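Local coordinates for alginate lyase (Bacteroides ovatus, PDB 3NNB), which probably depolymerises alginate by beta-elimination, at residues G276-N281 / K315-Y320; S309-L314 / A357-I362; H284-C289 / C344-R349. All blocks are in the same frame, centred on the assembly; numbering follows the deposited sequence. Where two conformers were deposited one is given.

How the contacts relate
All three contacts are buried, but their depth differs: contact 3 lies about 12 Å from the centre of the chain, contact 1 about 17 Å and contact 2 about 21 Å, measured between centres. Helix 274-293 serves both contact 1 and contact 3, and helix 310-317 both contact 1 and contact 2, while helix 336-351, a partner in contact 3, also borders contacts 1 and 2 through Ile346 and Leu347. Contact 1 is purely apolar. Contact 2, the outermost, adds a water bridge to its apolar touch, and contact 3 pairs leucine packing with an Asp-Arg salt bridge. A further salt bridge, Glu360 OE1 to Arg348 NE at 2.8 Å, ties contact 2 to contact 3.

Contact 1: residues G276-N281 / K315-Y320; sequences GYTIFN and KFLIPY
Thr278 is the first residue of 276-281 to meet the other segment, through its methyl group: CG2 lies 4.4 Å from CD1 of Leu317. The first torsion (chi1 -71°) splits the duties of this side chain. CG2, anti to the backbone N, is sent across to Leu317, while OG1 stays close to its own helix and hydrogen-bonds to the carbonyl oxygen of Ala274, one turn earlier. The ring of Phe316 passes nearby without close contact; that ring and Thr278 both rest on Leu269 of helix 266-269. One residue on, Ile279 starts out across the direction of the contact and turns its longer branch into it, bringing CG1 to 4.3 Å from CD2 of Leu317. Its other branch, CG2, is left to pack on Ile346 of helix 336-351. Leu317 thus divides its two methyls between neighbouring residues, CD1 to Thr278 and CD2 to Ile279, and it can do so because CG stands anti to the backbone N (chi1 176°), which extends the side chain toward helix 274-293. These approaches are all at the loose end of van der Waals range, and the one hydroxyl among the three touching residues, OG1 of Thr278, is satisfied within its own helix, consistent with an association here that rests on dispersion and the burial of apolar surface.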
loop_
_atom_site.group_PDB
_atom_site.type_symbol
_atom_site.label_atom_id
_atom_site.label_comp_id
_atom_site.label_asym_id
_atom_site.label_seq_id
_atom_site.Cartn_x
_atom_site.Cartn_y
_atom_site.Cartn_z
ATOM N N GLY A 276 6.775 13.019 4.667
ATOM C CA GLY A 276 6.077 12.006 3.879
ATOM C C GLY A 276 6.548 10.581 4.117
ATOM O O GLY A 276 5.731 9.696 4.314
ATOM N N TYR A 277 7.850 10.367 4.142
ATOM C CA TYR A 277 8.379 9.035 4.367
ATOM C C TYR A 277 8.211 8.562 5.832
ATOM O O TYR A 277 8.041 7.358 6.077
ATOM C CB TYR A 277 9.838 8.935 3.897
ATOM C CG TYR A 277 9.921 8.647 2.418
ATOM C CD1 TYR A 277 9.505 7.437 1.921
ATOM C CD2 TYR A 277 10.279 9.641 1.486
ATOM C CE1 TYR A 277 9.536 7.160 0.550
ATOM C CE2 TYR A 277 10.301 9.359 0.101
ATOM C CZ TYR A 277 9.951 8.119 -0.345
ATOM O OH TYR A 277 9.927 7.853 -1.705
ATOM N N THR A 278 8.323 9.485 6.787
ATOM C CA THR A 278 8.051 9.146 8.195
ATOM C C THR A 278 6.616 8.587 8.280
ATOM O O THR A 278 6.357 7.558 8.919
ATOM C CB THR A 278 8.181 10.377 9.085
ATOM O OG1 THR A 278 9.569 10.750 9.204
ATOM C CG2 THR A 278 7.598 10.129 10.499
ATOM N N ILE A 279 5.690 9.262 7.634
ATOM C CA ILE A 279 4.275 8.833 7.634
ATOM C C ILE A 279 4.032 7.532 6.825
ATOM O O ILE A 279 3.294 6.678 7.244
ATOM C CB ILE A 279 3.367 10.000 7.116
ATOM C CG1 ILE A 279 3.384 11.143 8.126
ATOM C CG2 ILE A 279 1.935 9.502 6.805
ATOM C CD1 ILE A 279 2.745 12.442 7.610
ATOM N N PHE A 280 4.663 7.434 5.666
ATOM C CA PHE A 280 4.610 6.235 4.806
ATOM C C PHE A 280 5.003 5.011 5.617
ATOM O O PHE A 280 4.270 4.003 5.643
ATOM C CB PHE A 280 5.600 6.466 3.670
ATOM C CG PHE A 280 5.535 5.482 2.494
ATOM C CD1 PHE A 280 4.431 5.404 1.670
ATOM C CD2 PHE A 280 6.655 4.720 2.170
ATOM C CE1 PHE A 280 4.440 4.573 0.541
ATOM C CE2 PHE A 280 6.665 3.892 1.071
ATOM C CZ PHE A 280 5.570 3.820 0.255
ATOM N N ASN A 281 6.115 5.100 6.332
ATOM C CA ASN A 281 6.614 3.955 7.101
ATOM C C ASN A 281 5.718 3.677 8.300
ATOM O O ASN A 281 5.405 2.549 8.564
ATOM C CB ASN A 281 8.076 4.180 7.523
ATOM C CG ASN A 281 8.901 2.925 7.563
ATOM O OD1 ASN A 281 8.605 1.925 6.906
ATOM N ND2 ASN A 281 10.028 2.992 8.279
ATOM N N LYS A 315 5.239 9.427 18.886
ATOM C CA LYS A 315 5.519 10.545 19.768
ATOM C C LYS A 315 6.523 11.544 19.159
ATOM O O LYS A 315 6.456 12.740 19.451
ATOM C CB LYS A 315 6.013 10.041 21.134
ATOM C CG LYS A 315 4.956 9.481 22.084
ATOM C CD LYS A 315 5.638 9.022 23.365
ATOM C CE LYS A 315 4.715 8.322 24.354
ATOM N NZ LYS A 315 5.515 7.561 25.390
ATOM N N PHE A 316 7.441 11.073 18.308
ATOM C CA PHE A 316 8.335 11.987 17.549
ATOM C C PHE A 316 7.472 12.860 16.617
ATOM O O PHE A 316 7.714 14.063 16.440
ATOM C CB PHE A 316 9.382 11.193 16.731
ATOM C CG PHE A 316 10.004 12.018 15.638
ATOM C CD1 PHE A 316 11.004 12.918 15.925
ATOM C CD2 PHE A 316 9.495 11.940 14.334
ATOM C CE1 PHE A 316 11.550 13.675 14.935
ATOM C CE2 PHE A 316 10.035 12.719 13.322
ATOM C CZ PHE A 316 11.042 13.611 13.624
ATOM N N LEU A 317 6.496 12.232 15.957
ATOM C CA LEU A 317 5.716 12.928 14.936
ATOM C C LEU A 317 4.730 13.943 15.474
ATOM O O LEU A 317 4.534 15.008 14.888
ATOM C CB LEU A 317 4.958 11.914 14.075
ATOM C CG LEU A 317 3.996 12.466 13.008
ATOM C CD1 LEU A 317 4.774 13.257 11.912
ATOM C CD2 LEU A 317 3.206 11.305 12.389
ATOM N N ILE A 318 4.060 13.586 16.564
ATOM C CA ILE A 318 2.897 14.340 17.048
ATOM C C ILE A 318 3.127 15.853 17.207
ATOM O O ILE A 318 2.293 16.632 16.777
ATOM C CB ILE A 318 2.330 13.705 18.352
ATOM C CG1 ILE A 318 1.549 12.458 17.965
ATOM C CG2 ILE A 318 1.437 14.733 19.144
ATOM C CD1 ILE A 318 1.273 11.456 19.082
ATOM N N PRO A 319 4.251 16.280 17.809
ATOM C CA PRO A 319 4.398 17.738 18.020
ATOM C C PRO A 319 4.382 18.578 16.767
ATOM O O PRO A 319 4.124 19.794 16.822
ATOM C CB PRO A 319 5.735 17.855 18.748
ATOM C CG PRO A 319 5.902 16.508 19.423
ATOM C CD PRO A 319 5.319 15.515 18.473
ATOM N N TYR A 320 4.675 17.947 15.625
ATOM C CA TYR A 320 4.703 18.665 14.385
ATOM C C TYR A 320 3.353 18.775 13.722
ATOM O O TYR A 320 3.194 19.537 12.785
ATOM C CB TYR A 320 5.709 18.018 13.426
ATOM C CG TYR A 320 7.127 18.076 13.941
ATOM C CD1 TYR A 320 7.845 19.276 13.950
ATOM C CD2 TYR A 320 7.767 16.923 14.409
ATOM C CE1 TYR A 320 9.148 19.327 14.422
ATOM C CE2 TYR A 320 9.051 16.953 14.867
ATOM C CZ TYR A 320 9.744 18.161 14.874
ATOM O OH TYR A 320 11.021 18.135 15.316
#

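Contact 2: residues S309-L314 / A357-I362; sequences SITAAL and AGYEAI
Tyr359, the first residue of helix 359-366, reaches over to Leu314 and Thr311 of helix 310-317, joining two late helices of what is, judging by the family, an (alpha/alpha) toroid. The van der Waals part of the contact falls to Leu314 and Thr311. CD1 of Leu314 lies 4.1 Å from CE2 of Tyr359; the side chains cross at about a right angle, and CD1 is the leucine atom that meets the ring, obliquely. Thr311 turns CG2 to within 3.8 Å of OH of Tyr359. Leu314 also packs on Leu282, Ile346 and Ala350, which makes the tyrosine ring part of a cluster shared by four helices. From its own segment the ring is backed by Ala357, whose CB sits 3.4 Å above the ring plane, over the centre; the intervening Gly358, with positive phi (78°), occupies the N-cap position of the helix. Helix 310-317 starts at its own N-cap, Ser309, whose OG accepts a bond from N of Ala312 at 3.0 Å. Polar contact between the segments is indirect. The other branch of Thr311, OG1, placed beside the backbone N (chi1 -64°), takes part in a water bridge. That water lies in the plane of the tyrosine ring, 2.8 Å from OG1 of Thr311 and 2.6 Å from OH of Tyr359.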
loop_
_atom_site.group_PDB
_atom_site.type_symbol
_atom_site.label_atom_id
_atom_site.label_comp_id
_atom_site.label_asym_id
_atom_site.label_seq_id
_atom_site.Cartn_x
_atom_site.Cartn_y
_atom_site.Cartn_z
ATOM N N SER A 309 9.986 1.694 19.645
ATOM C CA SER A 309 8.643 1.169 19.470
ATOM C C SER A 309 7.854 2.023 18.493
ATOM O O SER A 309 8.236 3.164 18.196
ATOM C CB SER A 309 7.922 1.183 20.831
ATOM O OG SER A 309 7.610 2.509 21.257
ATOM N N ILE A 310 6.721 1.507 18.029
ATOM C CA ILE A 310 5.784 2.327 17.253
ATOM C C ILE A 310 5.292 3.539 18.043
ATOM O O ILE A 310 5.173 4.650 17.504
ATOM C CB ILE A 310 4.616 1.469 16.732
ATOM C CG1 ILE A 310 5.142 0.429 15.716
ATOM C CG2 ILE A 310 3.510 2.378 16.137
ATOM C CD1 ILE A 310 4.092 -0.645 15.314
ATOM N N THR A 311 5.068 3.371 19.353
ATOM C CA THR A 311 4.682 4.501 20.178
ATOM C C THR A 311 5.767 5.598 20.143
ATOM O O THR A 311 5.450 6.767 20.012
ATOM C CB THR A 311 4.427 4.070 21.644
ATOM O OG1 THR A 311 3.309 3.158 21.674
ATOM C CG2 THR A 311 4.126 5.300 22.530
ATOM N N ALA A 312 7.032 5.219 20.213
ATOM C CA ALA A 312 8.100 6.215 20.182
ATOM C C ALA A 312 8.089 6.947 18.850
ATOM O O ALA A 312 8.191 8.169 18.795
ATOM C CB ALA A 312 9.433 5.586 20.427
ATOM N N ALA A 313 7.862 6.189 17.791
ATOM C CA ALA A 313 7.851 6.778 16.455
ATOM C C ALA A 313 6.692 7.792 16.309
ATOM O O ALA A 313 6.830 8.825 15.659
ATOM C CB ALA A 313 7.808 5.664 15.368
ATOM N N LEU A 314 5.520 7.461 16.862
ATOM C CA LEU A 314 4.381 8.358 16.884
ATOM C C LEU A 314 4.631 9.599 17.712
ATOM O O LEU A 314 4.265 10.715 17.296
ATOM C CB LEU A 314 3.147 7.618 17.438
ATOM C CG LEU A 314 2.546 6.551 16.521
ATOM C CD1 LEU A 314 1.609 5.647 17.351
ATOM C CD2 LEU A 314 1.742 7.147 15.333
ATOM N N ALA A 357 -4.247 6.785 24.924
ATOM C CA ALA A 357 -3.197 7.787 24.634
ATOM C C ALA A 357 -3.740 9.145 24.205
ATOM O O ALA A 357 -3.019 10.133 24.175
ATOM C CB ALA A 357 -2.202 7.233 23.568
ATOM N N GLY A 358 -4.997 9.191 23.817
ATOM C CA GLY A 358 -5.606 10.449 23.390
ATOM C C GLY A 358 -5.244 10.888 21.975
ATOM O O GLY A 358 -5.375 12.065 21.633
ATOM N N TYR A 359 -4.874 9.920 21.129
ATOM C CA TYR A 359 -4.412 10.266 19.800
ATOM C C TYR A 359 -5.519 10.815 18.886
ATOM O O TYR A 359 -5.281 11.692 18.059
ATOM C CB TYR A 359 -3.809 9.048 19.109
ATOM C CG TYR A 359 -2.557 8.492 19.727
ATOM C CD1 TYR A 359 -1.565 9.326 20.252
ATOM C CD2 TYR A 359 -2.318 7.131 19.706
ATOM C CE1 TYR A 359 -0.424 8.821 20.749
ATOM C CE2 TYR A 359 -1.153 6.610 20.222
ATOM C CZ TYR A 359 -0.222 7.460 20.764
ATOM O OH TYR A 359 0.944 6.930 21.303
ATOM N N GLU A 360 -6.735 10.283 19.014
ATOM C CA GLU A 360 -7.832 10.730 18.149
ATOM C C GLU A 360 -8.191 12.181 18.450
ATOM O O GLU A 360 -8.497 12.926 17.530
ATOM C CB GLU A 360 -9.080 9.824 18.269
ATOM C CG GLU A 360 -10.345 10.427 17.651
ATOM C CD GLU A 360 -10.251 10.729 16.158
ATOM O OE1 GLU A 360 -9.316 10.239 15.491
ATOM O OE2 GLU A 360 -11.128 11.452 15.644
ATOM N N ALA A 361 -8.161 12.574 19.728
ATOM C CA ALA A 361 -8.418 13.970 20.119
ATOM C C ALA A 361 -7.439 14.939 19.457
ATOM O O ALA A 361 -7.824 15.994 18.965
ATOM C CB ALA A 361 -8.390 14.119 21.644
ATOM N N ILE A 362 -6.170 14.544 19.399
ATOM C CA ILE A 362 -5.147 15.333 18.715
ATOM C C ILE A 362 -5.465 15.382 17.223
ATOM O O ILE A 362 -5.525 16.455 16.647
ATOM C CB ILE A 362 -3.733 14.772 18.966
ATOM C CG1 ILE A 362 -3.369 14.850 20.447
ATOM C CG2 ILE A 362 -2.690 15.525 18.127
ATOM C CD1 ILE A 362 -2.031 14.195 20.826
HETATM O O HOH W 1 0.821 4.367 21.702
#

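Contact 3: residues H284-C289 / C344-R349; sequences HMLDMC and CWILRR
Ile346 and Arg349, one turn apart on helix 336-351, receive Leu286 of helix 274-293 in a nearly parallel helix pair, an arrangement consistent with the (alpha/alpha) toroid expected of this family. The segment axes pass 10.8 Å apart and their directions differ by 19°. Ile346 contributes both side chain and backbone. Its CG2, anti to the backbone N, lies 4.0 Å from CD1 of Leu286, and CD1 of Leu286 also comes to 3.8 Å from the carbonyl O of Ile346. The same CG2 of Ile346 also packs on Leu314 of helix 310-317, so this one methyl touches side chains of two other helices. Arg349, one turn further along, faces helix 274-293 and plays two parts. Its CB also touches CD1 of Leu286, at 4.0 Å, while a bend at the third torsion (chi3 63°) brings the guanidinium obliquely past CB of Leu286, with NH2 of Arg349 at 4.1 Å from that atom. There it meets the carboxylate of Asp287, whose other oxygen, OD2, is hydrogen-bonded to Tyr169 OH; Asp287 is therefore engaged through both oxygens. Arg349 was modelled in two conformers. In the one described, the carboxylate and guanidinium planes stand 32° apart, and OD1 of Asp287 approaches at the guanidinium edge, 3.0 Å from NH2 of Arg349, to form the salt bridge.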
loop_
_atom_site.group_PDB
_atom_site.type_symbol
_atom_site.label_atom_id
_atom_site.label_comp_id
_atom_site.label_asym_id
_atom_site.label_seq_id
_atom_site.Cartn_x
_atom_site.Cartn_y
_atom_site.Cartn_z
ATOM N N HIS A 284 2.629 1.820 7.203
ATOM C CA HIS A 284 2.943 0.430 6.918
ATOM C C HIS A 284 3.162 -0.369 8.214
ATOM O O HIS A 284 2.800 -1.559 8.299
ATOM C CB HIS A 284 4.120 0.314 5.983
ATOM C CG HIS A 284 3.864 0.945 4.660
ATOM N ND1 HIS A 284 4.887 1.336 3.819
ATOM C CD2 HIS A 284 2.707 1.323 4.066
ATOM C CE1 HIS A 284 4.353 1.893 2.739
ATOM N NE2 HIS A 284 3.037 1.883 2.853
HETATM N N MSE A 285 3.726 0.289 9.227
HETATM C CA MSE A 285 3.815 -0.311 10.557
HETATM C C MSE A 285 2.412 -0.650 11.071
HETATM O O MSE A 285 2.185 -1.723 11.590
HETATM C CB MSE A 285 4.510 0.602 11.561
HETATM C CG MSE A 285 5.980 0.842 11.231
HETATM SE SE MSE A 285 6.735 2.200 12.354
HETATM C CE MSE A 285 8.488 2.380 11.530
ATOM N N LEU A 286 1.502 0.298 10.947
ATOM C CA LEU A 286 0.115 0.108 11.371
ATOM C C LEU A 286 -0.626 -0.928 10.559
ATOM O O LEU A 286 -1.452 -1.664 11.095
ATOM C CB LEU A 286 -0.624 1.440 11.453
ATOM C CG LEU A 286 -0.079 2.434 12.489
ATOM C CD1 LEU A 286 -0.642 3.862 12.347
ATOM C CD2 LEU A 286 -0.414 1.949 13.911
ATOM N N ASP A 287 -0.323 -1.024 9.263
ATOM C CA ASP A 287 -0.850 -2.122 8.461
ATOM C C ASP A 287 -0.385 -3.470 9.029
ATOM O O ASP A 287 -1.187 -4.377 9.161
ATOM C CB ASP A 287 -0.344 -2.030 7.001
ATOM C CG ASP A 287 -1.034 -0.944 6.195
ATOM O OD1 ASP A 287 -2.126 -0.456 6.529
ATOM O OD2 ASP A 287 -0.407 -0.534 5.183
HETATM N N MSE A 288 0.890 -3.606 9.407
HETATM C CA MSE A 288 1.382 -4.821 10.017
HETATM C C MSE A 288 0.678 -5.059 11.346
HETATM O O MSE A 288 0.341 -6.204 11.669
HETATM C CB MSE A 288 2.893 -4.761 10.229
HETATM C CG MSE A 288 3.511 -6.078 10.683
HETATM SE SE MSE A 288 3.047 -7.595 9.554
HETATM C CE MSE A 288 4.807 -8.196 9.247
ATOM N N CYS A 289 0.485 -4.009 12.143
ATOM C CA CYS A 289 -0.216 -4.181 13.434
ATOM C C CYS A 289 -1.616 -4.735 13.192
ATOM O O CYS A 289 -2.074 -5.610 13.935
ATOM C CB CYS A 289 -0.342 -2.836 14.158
ATOM S SG CYS A 289 1.229 -2.182 14.782
ATOM N N CYS A 344 -2.910 13.159 10.698
ATOM C CA CYS A 344 -4.100 13.114 11.530
ATOM C C CYS A 344 -4.822 11.749 11.432
ATOM O O CYS A 344 -5.457 11.292 12.418
ATOM C CB CYS A 344 -5.063 14.233 11.105
ATOM S SG CYS A 344 -4.454 15.897 11.493
ATOM N N TRP A 345 -4.742 11.112 10.251
ATOM C CA TRP A 345 -5.307 9.780 10.066
ATOM C C TRP A 345 -4.380 8.671 10.568
ATOM O O TRP A 345 -4.861 7.636 11.008
ATOM C CB TRP A 345 -5.763 9.582 8.620
ATOM C CG TRP A 345 -6.963 10.400 8.394
ATOM C CD1 TRP A 345 -7.024 11.641 7.865
ATOM C CD2 TRP A 345 -8.317 10.048 8.762
ATOM N NE1 TRP A 345 -8.325 12.100 7.896
ATOM C CE2 TRP A 345 -9.134 11.126 8.409
ATOM C CE3 TRP A 345 -8.905 8.921 9.336
ATOM C CZ2 TRP A 345 -10.515 11.113 8.626
ATOM C CZ3 TRP A 345 -10.264 8.922 9.560
ATOM C CH2 TRP A 345 -11.051 10.009 9.212
ATOM N N ILE A 346 -3.062 8.880 10.566
ATOM C CA ILE A 346 -2.185 8.007 11.335
ATOM C C ILE A 346 -2.661 7.948 12.793
ATOM O O ILE A 346 -2.675 6.861 13.398
ATOM C CB ILE A 346 -0.690 8.463 11.215
ATOM C CG1 ILE A 346 -0.161 8.236 9.779
ATOM C CG2 ILE A 346 0.226 7.779 12.235
ATOM C CD1 ILE A 346 -0.064 6.749 9.291
ATOM N N LEU A 347 -3.008 9.113 13.367
ATOM C CA LEU A 347 -3.437 9.176 14.752
ATOM C C LEU A 347 -4.764 8.451 15.013
ATOM O O LEU A 347 -4.884 7.732 15.989
ATOM C CB LEU A 347 -3.507 10.618 15.239
ATOM C CG LEU A 347 -2.168 11.324 15.360
ATOM C CD1 LEU A 347 -2.410 12.683 15.976
ATOM C CD2 LEU A 347 -1.147 10.534 16.193
ATOM N N ARG A 348 -5.719 8.586 14.096
ATOM C CA ARG A 348 -6.948 7.763 14.144
ATOM C C ARG A 348 -6.639 6.275 14.189
ATOM O O ARG A 348 -7.164 5.540 15.019
ATOM C CB ARG A 348 -7.784 8.056 12.900
ATOM C CG ARG A 348 -8.984 7.153 12.659
ATOM C CD ARG A 348 -10.090 7.228 13.723
ATOM N NE ARG A 348 -10.728 8.539 13.799
ATOM C CZ ARG A 348 -11.797 8.948 13.103
ATOM N NH1 ARG A 348 -12.413 8.180 12.216
ATOM N NH2 ARG A 348 -12.254 10.167 13.288
ATOM N N ARG A 349 -5.750 5.838 13.312
ATOM C CA ARG A 349 -5.426 4.425 13.212
ATOM C C ARG A 349 -4.717 3.932 14.457
ATOM O O ARG A 349 -5.014 2.833 14.956
ATOM C CB ARG A 349 -4.617 4.188 11.944
ATOM C CG ARG A 349 -5.417 4.533 10.701
ATOM C CD ARG A 349 -4.548 4.712 9.481
ATOM N NE ARG A 349 -3.860 3.488 9.118
ATOM C CZ ARG A 349 -2.943 3.405 8.131
ATOM N NH1 ARG A 349 -2.605 4.466 7.362
ATOM N NH2 ARG A 349 -2.401 2.241 7.901
#